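PDB 4ZSF: BsaWI endonuclease from Geobacillus stearothermophilus, which probably cleaves DNA as a restriction endonuclease of the PD-(D/E)XK nuclease superfamily, and is caught here in a pre-specific complex with DNA. Local coordinates for residues T36-S39 against A40-F44; K75-S78 against A79-W83; S87-A90 against F91-M94. All coordinates share one frame; numbering follows the deposited sequence. Where two conformers were deposited one is given.

Overall arrangement
Starting from the N terminus, the chain forms three helices, 3-22, 25-43 and 49-65; contact 1 covers the C-terminal end of helix 25-43 and its exit at F44. Helix 70-103 then runs from this helical region to the mixed sheet of the nuclease core. Contact 2 lies on its first half and contact 3 further along, their centres about 17 Å apart. Each contact spans helical turns within one continuous stretch, so none closes a long loop, and the three follow in series without nesting or crossing. Contacts 1 and 3 are about 46 Å apart, centre to centre, within one chain. Contacts 2 and 3 touch DNA, and all three touch the second subunit.

Contact 1: T36-S39 against A40-F44; sequences TMIS and AMREF
M37 with M41 and I38 with R42 are pairs one turn apart near the C-terminal end of helix 25-43, in the N-terminal helical region far from the sheet of the nuclease. This is a local contact along one helix. Its backbone carries four successive i to i+4 bonds, from A40 N to T36 O, M41 N to M37 O, R42 N to I38 O and E43 N to S39 O, all between 2.8 and 3.0 Å. A fifth, F44 N to A40 O at 2.7 Å, closes the last turn as F44 leaves helical geometry.

The two methionines make the apolar side. M37 has CG anti to its own N (chi1 -179°), whereas the M41 chain bends at chi3 (-63°), folding its methyl back over the preceding turn. M41 CE thereby lies 3.7 Å from M37 CG and 3.4 Å from M37 O. On a neighbouring face R42 runs extended alongside I38, and methyl CG2 of I38 sits under the centre of the guanidinium, 3.4 Å from its plane. I38 CG2 is 3.5 Å from both R42 NH1 and R42 CZ. An aliphatic branch thus supports one flat face of the cation.

T36 OG1 bonds back to A32 O, and in one of its two conformers S39 OG bonds to Y6 OH on helix 3-22. M37, A40 and M41 meet I52 of helix 49-65, while M37, I38 and M41 also pack on M94 of the second subunit. The segment is thus the end of an amphipathic helix in the N-terminal helical region: its buried side, M37, I38, A40 and M41, serves helix 49-65 and the subunit interface, with R42 and E43 on the exposed side.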
# COMPACT_ATOMS: atom_id res chain seq x y z
N THR A 36 1.38 -26.56 -8.26
CA THR A 36 1.64 -26.42 -9.69
C THR A 36 3.05 -25.85 -9.85
O THR A 36 3.77 -26.30 -10.75
CB THR A 36 0.61 -25.52 -10.38
OG1 THR A 36 -0.68 -26.14 -10.22
CG2 THR A 36 0.92 -25.38 -11.92
N MET A 37 3.43 -24.85 -9.03
CA MET A 37 4.80 -24.27 -9.10
C MET A 37 5.83 -25.42 -8.90
O MET A 37 6.79 -25.59 -9.67
CB MET A 37 4.96 -23.17 -8.05
CG MET A 37 6.36 -22.50 -8.06
SD MET A 37 6.74 -21.70 -9.66
CE MET A 37 7.98 -20.56 -9.01
N ILE A 38 5.63 -26.21 -7.87
CA ILE A 38 6.60 -27.28 -7.56
C ILE A 38 6.66 -28.30 -8.70
O ILE A 38 7.75 -28.64 -9.16
CB ILE A 38 6.25 -27.98 -6.22
CG1 ILE A 38 6.51 -27.03 -5.06
CG2 ILE A 38 7.09 -29.35 -6.05
CD1 ILE A 38 5.94 -27.58 -3.73
N SER A 39 5.49 -28.74 -9.17
CA SER A 39 5.38 -29.78 -10.21
C SER A 39 6.00 -29.34 -11.51
O SER A 39 6.73 -30.10 -12.18
CB SER A 39 3.90 -30.13 -10.43
OG SER A 39 3.80 -31.36 -11.13
N ALA A 40 5.73 -28.09 -11.87
CA ALA A 40 6.25 -27.53 -13.13
C ALA A 40 7.73 -27.31 -13.05
O ALA A 40 8.42 -27.48 -14.08
CB ALA A 40 5.54 -26.19 -13.46
N MET A 41 8.23 -26.86 -11.88
CA MET A 41 9.68 -26.72 -11.79
C MET A 41 10.34 -28.09 -11.93
O MET A 41 11.45 -28.19 -12.45
CB MET A 41 10.08 -26.08 -10.48
CG MET A 41 9.83 -24.56 -10.50
SD MET A 41 10.44 -23.71 -9.02
CE MET A 41 9.44 -24.46 -7.78
N ARG A 42 9.70 -29.14 -11.44
CA ARG A 42 10.23 -30.48 -11.75
C ARG A 42 10.06 -30.93 -13.19
O ARG A 42 10.97 -31.53 -13.75
CB ARG A 42 9.58 -31.52 -10.82
CG ARG A 42 9.96 -31.24 -9.34
CD ARG A 42 9.17 -32.14 -8.37
NE ARG A 42 9.63 -32.02 -6.99
CZ ARG A 42 8.91 -32.31 -5.90
NH1 ARG A 42 7.67 -32.77 -6.02
NH2 ARG A 42 9.45 -32.18 -4.71
N GLU A 43 8.90 -30.75 -13.79
CA GLU A 43 8.71 -31.20 -15.16
C GLU A 43 9.50 -30.38 -16.15
O GLU A 43 9.79 -30.85 -17.29
CB GLU A 43 7.23 -31.15 -15.53
CG GLU A 43 6.36 -32.08 -14.70
CD GLU A 43 6.65 -33.55 -14.97
OE1 GLU A 43 7.08 -33.88 -16.09
OE2 GLU A 43 6.46 -34.35 -14.03
N PHE A 44 9.81 -29.14 -15.77
CA PHE A 44 10.51 -28.20 -16.67
C PHE A 44 11.70 -27.50 -15.97
O PHE A 44 11.70 -26.28 -15.76
CB PHE A 44 9.53 -27.15 -17.23
CG PHE A 44 8.42 -27.77 -18.01
CD1 PHE A 44 8.54 -27.96 -19.39
CD2 PHE A 44 7.24 -28.21 -17.35
CE1 PHE A 44 7.51 -28.55 -20.11
CE2 PHE A 44 6.21 -28.80 -18.08
CZ PHE A 44 6.35 -28.96 -19.47

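Contact 2: K75-S78 against A79-W83; sequences KVIS and AENSW. With nucleotides of chain B.
K75 accepts the amide of A79 on its carbonyl oxygen (3.0 Å from K75 O to A79 N), while its ammonium is engaged one turn earlier by a salt bridge to D71. V76 follows in the same way, its O holding the amide of E80; its side chain packs on I67 of the second subunit. I77 takes the next bond, from N81 N, and its CG2 methyl lies alongside the N81 amide, 3.8 Å from ND2. I77 also packs on E80 of the second subunit.

At S78 the helix meets the DNA. With OG anti to its backbone N (chi1 163°), the hydroxyl swings out to donate to OP1 of DT10 of chain B, 2.7 Å away, while S78 O accepts the amide of S82. One turn on, S82 OG donates to OP1 of DC11 of chain B at 2.8 Å, and H60 of the second subunit bonds to the same hydroxyl. Between the two serines N81 reaches the minor-groove edge of DG9 of chain B: ND2 donates to the sugar O4' (2.9 Å, 156° at the hydrogen), and N81 CB lies 3.3 Å from base atom N3. The backbone carbonyl oxygen N81 O accepts a weak bond from N2 of DG9 (3.4 Å), and N81 OD1 accepts from N2 of another guanine.

The chemistry implies two kinds of grip: neutral serine hydroxyls one turn apart hold successive phosphates whatever the base, whereas N81, through OD1 and its backbone carbonyl, touches guanine amino groups in the minor groove, a contact that may respond to base identity.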
# COMPACT_ATOMS: atom_id res chain seq x y z
N LYS A 75 -3.90 -4.80 -19.98
CA LYS A 75 -4.48 -3.48 -20.32
C LYS A 75 -5.37 -2.97 -19.19
O LYS A 75 -5.40 -1.75 -18.89
CB LYS A 75 -5.26 -3.54 -21.61
CG LYS A 75 -4.32 -3.66 -22.87
CD LYS A 75 -5.14 -3.86 -24.13
CE LYS A 75 -4.44 -3.35 -25.40
NZ LYS A 75 -3.04 -3.83 -25.57
N VAL A 76 -6.15 -3.88 -18.59
CA VAL A 76 -7.02 -3.43 -17.51
C VAL A 76 -6.19 -3.01 -16.32
O VAL A 76 -6.46 -1.98 -15.69
CB VAL A 76 -8.07 -4.54 -17.11
CG1 VAL A 76 -8.78 -4.15 -15.84
CG2 VAL A 76 -9.07 -4.72 -18.26
N ILE A 77 -5.16 -3.78 -16.00
CA ILE A 77 -4.34 -3.43 -14.83
C ILE A 77 -3.60 -2.12 -15.05
O ILE A 77 -3.45 -1.31 -14.12
CB ILE A 77 -3.35 -4.59 -14.54
CG1 ILE A 77 -4.16 -5.77 -13.97
CG2 ILE A 77 -2.30 -4.12 -13.55
CD1 ILE A 77 -3.33 -7.07 -13.71
N SER A 78 -3.07 -1.96 -16.23
CA SER A 78 -2.39 -0.70 -16.59
C SER A 78 -3.36 0.53 -16.38
O SER A 78 -3.04 1.54 -15.78
CB SER A 78 -1.94 -0.78 -18.04
OG SER A 78 -1.64 0.51 -18.58
N ALA A 79 -4.57 0.38 -16.89
CA ALA A 79 -5.57 1.45 -16.75
C ALA A 79 -5.97 1.69 -15.30
O ALA A 79 -6.13 2.85 -14.85
CB ALA A 79 -6.85 1.09 -17.60
N GLU A 80 -6.22 0.60 -14.57
CA GLU A 80 -6.56 0.72 -13.16
C GLU A 80 -5.45 1.45 -12.39
O GLU A 80 -5.73 2.33 -11.55
CB GLU A 80 -6.76 -0.72 -12.59
CG GLU A 80 -6.99 -0.81 -11.12
CD GLU A 80 -6.68 -2.24 -10.61
OE1 GLU A 80 -6.07 -3.09 -11.35
OE2 GLU A 80 -7.05 -2.53 -9.47
N ASN A 81 -4.21 1.11 -12.67
CA ASN A 81 -3.13 1.75 -11.91
C ASN A 81 -2.90 3.20 -12.31
O ASN A 81 -2.44 4.03 -11.50
CB ASN A 81 -1.83 0.95 -12.07
CG ASN A 81 -1.79 -0.24 -11.10
OD1 ASN A 81 -2.49 -0.22 -10.09
ND2 ASN A 81 -1.03 -1.28 -11.42
N SER A 82 -3.25 3.50 -13.54
CA SER A 82 -3.31 4.89 -13.98
C SER A 82 -4.37 5.69 -13.16
O SER A 82 -4.09 6.75 -12.58
CB SER A 82 -3.63 4.96 -15.48
OG SER A 82 -3.99 6.30 -15.81
N TRP A 83 -5.60 5.16 -13.14
CA TRP A 83 -6.69 5.78 -12.34
C TRP A 83 -6.30 5.90 -10.89
O TRP A 83 -6.52 6.94 -10.26
CB TRP A 83 -7.97 4.95 -12.46
CG TRP A 83 -9.06 5.49 -11.61
CD1 TRP A 83 -9.53 4.97 -10.43
CD2 TRP A 83 -9.90 6.58 -11.95
NE1 TRP A 83 -10.58 5.76 -9.96
CE2 TRP A 83 -10.85 6.72 -10.90
CE3 TRP A 83 -9.97 7.47 -13.06
CZ2 TRP A 83 -11.84 7.71 -10.92
CZ3 TRP A 83 -10.95 8.47 -13.06
CH2 TRP A 83 -11.88 8.55 -12.00
P DG B 9 3.99 -4.19 -12.98
OP1 DG B 9 3.50 -5.55 -13.27
OP2 DG B 9 5.42 -3.88 -12.92
O5' DG B 9 3.32 -3.11 -13.88
C5' DG B 9 1.91 -3.21 -14.24
C4' DG B 9 1.34 -1.84 -14.53
O4' DG B 9 1.16 -1.12 -13.26
C3' DG B 9 2.23 -0.97 -15.42
O3' DG B 9 1.40 -0.24 -16.31
C2' DG B 9 2.99 -0.10 -14.40
C1' DG B 9 2.01 0.03 -13.23
N9 DG B 9 2.65 0.01 -11.90
C8 DG B 9 3.81 -0.64 -11.54
N7 DG B 9 4.10 -0.45 -10.27
C5 DG B 9 3.10 0.39 -9.80
C6 DG B 9 2.87 0.91 -8.49
O6 DG B 9 3.55 0.74 -7.51
N1 DG B 9 1.72 1.71 -8.41
C2 DG B 9 0.88 1.93 -9.48
N2 DG B 9 -0.17 2.76 -9.28
N3 DG B 9 1.09 1.45 -10.68
C4 DG B 9 2.21 0.68 -10.77
P DT B 10 1.90 1.01 -17.13
OP1 DT B 10 1.00 1.15 -18.31
OP2 DT B 10 3.36 0.97 -17.31
O5' DT B 10 1.53 2.24 -16.18
C5' DT B 10 0.19 2.41 -15.72
C4' DT B 10 0.12 3.57 -14.73
O4' DT B 10 0.99 3.25 -13.62
C3' DT B 10 0.69 4.87 -15.32
O3' DT B 10 -0.36 5.86 -15.36
C2' DT B 10 1.85 5.26 -14.35
C1' DT B 10 1.54 4.46 -13.11
N1 DT B 10 2.73 4.05 -12.34
C2 DT B 10 2.80 4.36 -11.01
O2 DT B 10 1.95 5.05 -10.46
N3 DT B 10 3.87 3.85 -10.34
C4 DT B 10 4.84 3.05 -10.85
O4 DT B 10 5.77 2.64 -10.15
C5 DT B 10 4.73 2.74 -12.29
C7 DT B 10 5.78 1.91 -13.01
C6 DT B 10 3.69 3.27 -12.96
P DC B 11 -0.21 7.30 -16.00
OP1 DC B 11 -1.62 7.64 -16.38
OP2 DC B 11 0.90 7.31 -16.98
O5' DC B 11 0.22 8.24 -14.81
C5' DC B 11 -0.64 8.34 -13.64
C4' DC B 11 0.05 9.08 -12.50
O4' DC B 11 1.19 8.31 -12.05
C3' DC B 11 0.60 10.46 -12.84
O3' DC B 11 0.09 11.38 -11.85
C2' DC B 11 2.15 10.33 -12.74
C1' DC B 11 2.25 9.21 -11.70
N1 DC B 11 3.46 8.34 -11.76
C2 DC B 11 4.15 8.07 -10.57
O2 DC B 11 3.81 8.69 -9.53
N3 DC B 11 5.21 7.21 -10.60
C4 DC B 11 5.53 6.58 -11.71
N4 DC B 11 6.57 5.69 -11.66
C5 DC B 11 4.83 6.83 -12.95
C6 DC B 11 3.78 7.68 -12.90

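Contact 3: S87-A90 against F91-M94; sequences SGHA and FEEM. With nucleotides of chain B.
H89 and E92 both turn CG beside their own backbone N (chi1 -61° for H89), which carries the imidazole and the extended glutamate chain out side by side, their planes 55° apart. They stand on helix 70-103 where it joins the PD-(D/E)XK nuclease core, and F91 packs there on loop residues T166 and L194.

The turn is joined by i to i+4 bonds: F91 N to S87 O, E92 N to G88 O, E93 N to H89 O and M94 N to A90 O. The helix is kinked at G88 and H89, whose amides have no bond to the turn before. E92 lies close to the glycine, with CG 3.2 Å from G88 O; its OE1 is 3.9 Å from H89 CD2, and its OE2 lies near the like-charged carboxylate of D145. E93, one turn beyond H89, keeps CD 3.2 Å from H89 O; its carboxylate is gripped by K30 and R34 of the second subunit. M94 ends the segment; its side chain is about 10 Å from that of D239, which binds calcium in a structure of this protein although none is bound to it in this chain.

The DNA comes in at the edge of the H89 ring, near its plane: H89 ND1 donates to OP1 of DG12 of chain B over 2.6 Å, at 161° at the hydrogen.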
# COMPACT_ATOMS: atom_id res chain seq x y z
N SER A 87 -6.35 9.85 -10.27
CA SER A 87 -7.71 10.33 -9.99
C SER A 87 -7.76 11.15 -8.69
O SER A 87 -8.47 12.17 -8.65
CB SER A 87 -8.74 9.16 -9.93
OG SER A 87 -8.45 8.26 -8.91
N GLY A 88 -7.01 10.72 -7.66
CA GLY A 88 -6.97 11.39 -6.36
C GLY A 88 -6.37 12.80 -6.59
O GLY A 88 -6.86 13.78 -6.02
N HIS A 89 -5.34 12.90 -7.44
CA HIS A 89 -4.79 14.23 -7.76
C HIS A 89 -5.83 15.07 -8.46
O HIS A 89 -5.96 16.26 -8.16
CB HIS A 89 -3.53 14.09 -8.63
CG HIS A 89 -2.44 13.33 -7.94
ND1 HIS A 89 -1.36 12.77 -8.60
CD2 HIS A 89 -2.28 13.02 -6.62
CE1 HIS A 89 -0.58 12.14 -7.73
NE2 HIS A 89 -1.12 12.28 -6.52
N ALA A 90 -6.52 14.49 -9.44
CA ALA A 90 -7.56 15.25 -10.15
C ALA A 90 -8.60 15.77 -9.15
O ALA A 90 -9.08 16.90 -9.30
CB ALA A 90 -8.28 14.40 -11.26
N PHE A 91 -9.00 14.92 -8.20
CA PHE A 91 -10.06 15.34 -7.24
C PHE A 91 -9.56 16.49 -6.32
O PHE A 91 -10.26 17.47 -6.11
CB PHE A 91 -10.48 14.13 -6.43
CG PHE A 91 -11.64 14.42 -5.48
CD1 PHE A 91 -12.91 14.52 -5.96
CD2 PHE A 91 -11.40 14.51 -4.09
CE1 PHE A 91 -14.00 14.74 -5.09
CE2 PHE A 91 -12.49 14.75 -3.23
CZ PHE A 91 -13.76 14.89 -3.75
N GLU A 92 -8.32 16.38 -5.82
CA GLU A 92 -7.74 17.49 -5.06
C GLU A 92 -7.71 18.79 -5.84
O GLU A 92 -7.99 19.90 -5.31
CB GLU A 92 -6.31 17.14 -4.64
CG GLU A 92 -6.32 15.96 -3.72
CD GLU A 92 -4.97 15.16 -3.77
OE1 GLU A 92 -3.95 15.67 -4.30
OE2 GLU A 92 -4.99 14.00 -3.30
N GLU A 93 -7.28 18.68 -7.11
CA GLU A 93 -7.23 19.85 -7.97
C GLU A 93 -8.61 20.44 -8.17
O GLU A 93 -8.80 21.67 -8.28
CB GLU A 93 -6.57 19.45 -9.33
CG GLU A 93 -5.08 19.11 -9.08
CD GLU A 93 -4.43 18.21 -10.15
OE1 GLU A 93 -5.12 18.01 -11.18
OE2 GLU A 93 -3.24 17.69 -9.94
N MET A 94 -9.60 19.55 -8.27
CA MET A 94 -10.98 19.99 -8.44
C MET A 94 -11.45 20.80 -7.20
O MET A 94 -12.11 21.85 -7.33
CB MET A 94 -11.90 18.79 -8.62
CG MET A 94 -13.32 19.24 -8.87
SD MET A 94 -14.43 17.81 -9.02
CE MET A 94 -14.74 17.54 -7.30
P DG B 12 0.04 12.92 -12.13
OP1 DG B 12 -0.93 13.45 -11.12
OP2 DG B 12 -0.08 13.19 -13.56
O5' DG B 12 1.49 13.45 -11.71
C5' DG B 12 1.76 13.69 -10.35
C4' DG B 12 3.26 13.87 -10.14
O4' DG B 12 3.93 12.64 -10.48
C3' DG B 12 3.91 14.94 -10.97
O3' DG B 12 4.21 15.95 -10.07
C2' DG B 12 5.19 14.28 -11.54
C1' DG B 12 5.26 12.96 -10.77
N9 DG B 12 5.84 11.82 -11.52
C8 DG B 12 5.59 11.44 -12.83
N7 DG B 12 6.23 10.36 -13.18
C5 DG B 12 6.94 10.00 -12.03
C6 DG B 12 7.85 8.96 -11.82
O6 DG B 12 8.19 8.12 -12.60
N1 DG B 12 8.37 8.97 -10.52
C2 DG B 12 8.05 9.89 -9.56
N2 DG B 12 8.65 9.76 -8.37
N3 DG B 12 7.21 10.89 -9.76
C4 DG B 12 6.70 10.89 -11.01